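Local coordinates for TT1696 protein (Thermus thermophilus, PDB 1UFB), which is of unknown function but belongs to the HEPN family of helical proteins and may bind DNA, at the interface of chains A and B. Coordinates in Å, arbitrary orientation; residue numbers count along the deposited sequence, not the author numbering. Chains: chain A/B, TT1696 protein.

The interface of chains A and B. Residues chain A 26, 29, 89-90, 101; chain B 10, 13-14, 36.
B:Gln10 and B:His13 both hold CG anti to the backbone N (chi1 179° and -178°), whereas B:Asn14 turns its CG beside the N (chi1 -72°), so three side chains of one helix reach chain A together. A:Trp29 meets B:His13 and B:Asn14 with its pyrrole edge (CD1, NE1), while CZ2 and CH2 of its six-membered edge pass B:Asn14 and the CG of B:Gln36. Its indole NE1 donates to the amide oxygen OD1 of B:Asn14 at 3.0 Å, a bent bond whose acceptor lies in the indole plane while the donor stands above the carbonyl plane; ring and amide are nearly perpendicular. NE2 of B:Gln10 also donates to this OD1, at 2.9 Å; two donors grip the oxygen and, with a water on ND2, should hold the amide's rotation. B:Gln10, bent at chi2, turns OE1 towards chain A, where it accepts the backbone N-H of A:Ala101 at 3.1 Å, in the carbonyl plane and on a lone pair. Its NE2 also meets a water bound to the carbonyl O of A:Thr89, and the water on ND2 of B:Asn14 leads to the carbonyl O of A:Arg90. An alanine in place of B:Gln10 would remove the hydrogen bonds to A:Ala101, B:Asn14 and the water, and would probably loosen the hold on the 3-10 segment and on the B:Asn14 amide. The B:His13 ring is covered on one face by the methyl CB of A:Ala101, 3.5 Å from the ring centroid, and its CE1 packs against CD1 of A:Trp29 at 3.3 Å. The carboxylate of A:Asp26 lies near NE2 of this ring and might favour its protonated form. Farther along, A:Arg90, bent at chi3, donates from NH1 to OE1 of B:Gln36 at 2.9 Å; the acceptor is in the guanidinium plane, but the donor is well above the amide plane. The patch lies between the helical bundles of two HEPN-family chains: helices 4-24 and 27-48 of chain B face helix 27-48 of chain A, A:Asp26 in the loop just before it, the A:Thr89-A:Arg90 loop and 3-10 helix 100-103; the two-fold repeats it with chains exchanged, in a dimer that may be biological.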
ATOM      1  N   ASP A  26       9.513  -1.137 -10.198  1.00 25.75           N
ATOM      2  CA  ASP A  26       8.048  -1.027  -9.849  1.00 25.07           C
ATOM      3  C   ASP A  26       7.821   0.425  -9.398  1.00 26.03           C
ATOM      4  O   ASP A  26       7.700   0.712  -8.218  1.00 23.30           O
ATOM      5  CB  ASP A  26       7.706  -2.030  -8.724  1.00 23.92           C
ATOM      6  CG  ASP A  26       7.791  -3.482  -9.174  1.00 28.61           C
ATOM      7  OD1 ASP A  26       7.782  -3.744 -10.410  1.00 30.69           O
ATOM      8  OD2 ASP A  26       7.857  -4.360  -8.295  1.00 27.69           O
ATOM      9  N   TRP A  29       4.596   1.488  -7.466  1.00 20.28           N
ATOM     10  CA  TRP A  29       4.715   1.012  -6.071  1.00 21.87           C
ATOM     11  C   TRP A  29       5.728   1.840  -5.307  1.00 22.67           C
ATOM     12  O   TRP A  29       5.559   2.063  -4.111  1.00 22.04           O
ATOM     13  CB  TRP A  29       5.112  -0.497  -6.033  1.00 18.70           C
ATOM     14  CG  TRP A  29       3.864  -1.348  -6.075  1.00 22.33           C
ATOM     15  CD1 TRP A  29       3.307  -1.938  -7.173  1.00 22.46           C
ATOM     16  CD2 TRP A  29       3.011  -1.670  -4.961  1.00 26.35           C
ATOM     17  NE1 TRP A  29       2.146  -2.629  -6.817  1.00 27.55           N
ATOM     18  CE2 TRP A  29       1.942  -2.477  -5.463  1.00 28.41           C
ATOM     19  CE3 TRP A  29       3.050  -1.374  -3.600  1.00 27.42           C
ATOM     20  CZ2 TRP A  29       0.908  -2.992  -4.625  1.00 28.60           C
ATOM     21  CZ3 TRP A  29       2.023  -1.894  -2.762  1.00 29.94           C
ATOM     22  CH2 TRP A  29       0.967  -2.692  -3.294  1.00 28.94           C
ATOM     23  N   THR A  89      -1.683   5.233  -7.671  1.00 25.53           N
ATOM     24  CA  THR A  89      -0.601   4.310  -7.967  1.00 23.88           C
ATOM     25  C   THR A  89      -1.030   2.850  -7.953  1.00 25.40           C
ATOM     26  O   THR A  89      -0.323   1.998  -8.430  1.00 24.35           O
ATOM     27  CB  THR A  89       0.503   4.476  -6.934  1.00 26.03           C
ATOM     28  OG1 THR A  89      -0.088   4.504  -5.599  1.00 22.33           O
ATOM     29  CG2 THR A  89       1.226   5.811  -7.167  1.00 22.86           C
ATOM     30  N   ARG A  90      -2.210   2.544  -7.422  1.00 26.11           N
ATOM     31  CA  ARG A  90      -2.637   1.139  -7.244  1.00 25.06           C
ATOM     32  C   ARG A  90      -4.002   0.806  -7.862  1.00 24.78           C
ATOM     33  O   ARG A  90      -4.326  -0.362  -8.023  1.00 29.49           O
ATOM     34  CB  ARG A  90      -2.795   0.828  -5.742  1.00 21.11           C
ATOM     35  CG  ARG A  90      -1.504   1.005  -4.922  1.00 24.01           C
ATOM     36  CD  ARG A  90      -1.790   0.757  -3.442  1.00 21.65           C
ATOM     37  NE  ARG A  90      -2.529   1.867  -2.845  1.00 22.54           N
ATOM     38  CZ  ARG A  90      -3.615   1.733  -2.046  1.00 20.31           C
ATOM     39  NH1 ARG A  90      -4.145   0.514  -1.739  1.00 21.91           N
ATOM     40  NH2 ARG A  90      -4.098   2.812  -1.439  1.00 22.97           N
ATOM     41  N   ALA A 101      -0.348   0.778 -12.633  1.00 31.06           N
ATOM     42  CA  ALA A 101       1.135   0.687 -12.678  1.00 32.44           C
ATOM     43  C   ALA A 101       1.888   1.312 -13.840  1.00 34.96           C
ATOM     44  O   ALA A 101       3.028   1.843 -13.659  1.00 30.21           O
ATOM     45  CB  ALA A 101       1.537  -0.782 -12.568  1.00 38.16           C
TER
ATOM     46  N   GLN B  10      -3.501  -5.238 -13.225  1.00 29.94           N
ATOM     47  CA  GLN B  10      -3.004  -4.562 -11.999  1.00 29.33           C
ATOM     48  C   GLN B  10      -2.732  -5.695 -10.942  1.00 26.57           C
ATOM     49  O   GLN B  10      -1.661  -5.732 -10.292  1.00 24.25           O
ATOM     50  CB  GLN B  10      -4.052  -3.588 -11.478  1.00 28.86           C
ATOM     51  CG  GLN B  10      -3.606  -2.899 -10.207  1.00 29.33           C
ATOM     52  CD  GLN B  10      -2.359  -2.039 -10.422  1.00 33.65           C
ATOM     53  OE1 GLN B  10      -2.269  -1.319 -11.427  1.00 35.07           O
ATOM     54  NE2 GLN B  10      -1.391  -2.102  -9.485  1.00 30.41           N
ATOM     55  N   HIS B  13       0.520  -7.398 -11.649  1.00 30.79           N
ATOM     56  CA  HIS B  13       1.617  -6.523 -11.317  1.00 33.11           C
ATOM     57  C   HIS B  13       1.815  -6.500  -9.774  1.00 28.86           C
ATOM     58  O   HIS B  13       2.961  -6.497  -9.241  1.00 30.12           O
ATOM     59  CB  HIS B  13       1.314  -5.085 -11.797  1.00 33.43           C
ATOM     60  CG  HIS B  13       2.447  -4.146 -11.527  1.00 35.96           C
ATOM     61  ND1 HIS B  13       2.444  -3.251 -10.475  1.00 38.07           N
ATOM     62  CD2 HIS B  13       3.679  -4.063 -12.082  1.00 36.86           C
ATOM     63  CE1 HIS B  13       3.634  -2.667 -10.392  1.00 36.75           C
ATOM     64  NE2 HIS B  13       4.397  -3.141 -11.356  1.00 38.63           N
ATOM     65  N   ASN B  14       0.699  -6.440  -9.065  1.00 28.47           N
ATOM     66  CA  ASN B  14       0.761  -6.452  -7.613  1.00 28.05           C
ATOM     67  C   ASN B  14       1.442  -7.726  -7.130  1.00 25.42           C
ATOM     68  O   ASN B  14       2.311  -7.684  -6.239  1.00 26.79           O
ATOM     69  CB  ASN B  14      -0.623  -6.337  -6.967  1.00 26.47           C
ATOM     70  CG  ASN B  14      -1.220  -4.930  -7.119  1.00 25.03           C
ATOM     71  OD1 ASN B  14      -0.503  -3.991  -7.447  1.00 25.75           O
ATOM     72  ND2 ASN B  14      -2.525  -4.803  -6.884  1.00 22.36           N
ATOM     73  N   GLN B  36      -3.230  -6.899  -2.027  1.00 22.62           N
ATOM     74  CA  GLN B  36      -3.622  -6.003  -3.097  1.00 22.91           C
ATOM     75  C   GLN B  36      -3.813  -6.773  -4.431  1.00 24.66           C
ATOM     76  O   GLN B  36      -4.662  -6.392  -5.240  1.00 26.46           O
ATOM     77  CB  GLN B  36      -2.580  -4.861  -3.256  1.00 23.19           C
ATOM     78  CG  GLN B  36      -2.645  -3.845  -2.126  1.00 20.49           C
ATOM     79  CD  GLN B  36      -3.829  -2.895  -2.289  1.00 20.58           C
ATOM     80  OE1 GLN B  36      -3.791  -1.960  -3.123  1.00 23.84           O
ATOM     81  NE2 GLN B  36      -4.898  -3.131  -1.508  1.00 23.78           N
TER
HETATM   82  O   HOH W   1       1.009  -0.317  -9.106  1.00 30.88           O
HETATM   83  O   HOH W   2      -4.101  -2.621  -6.589  1.00 33.29           O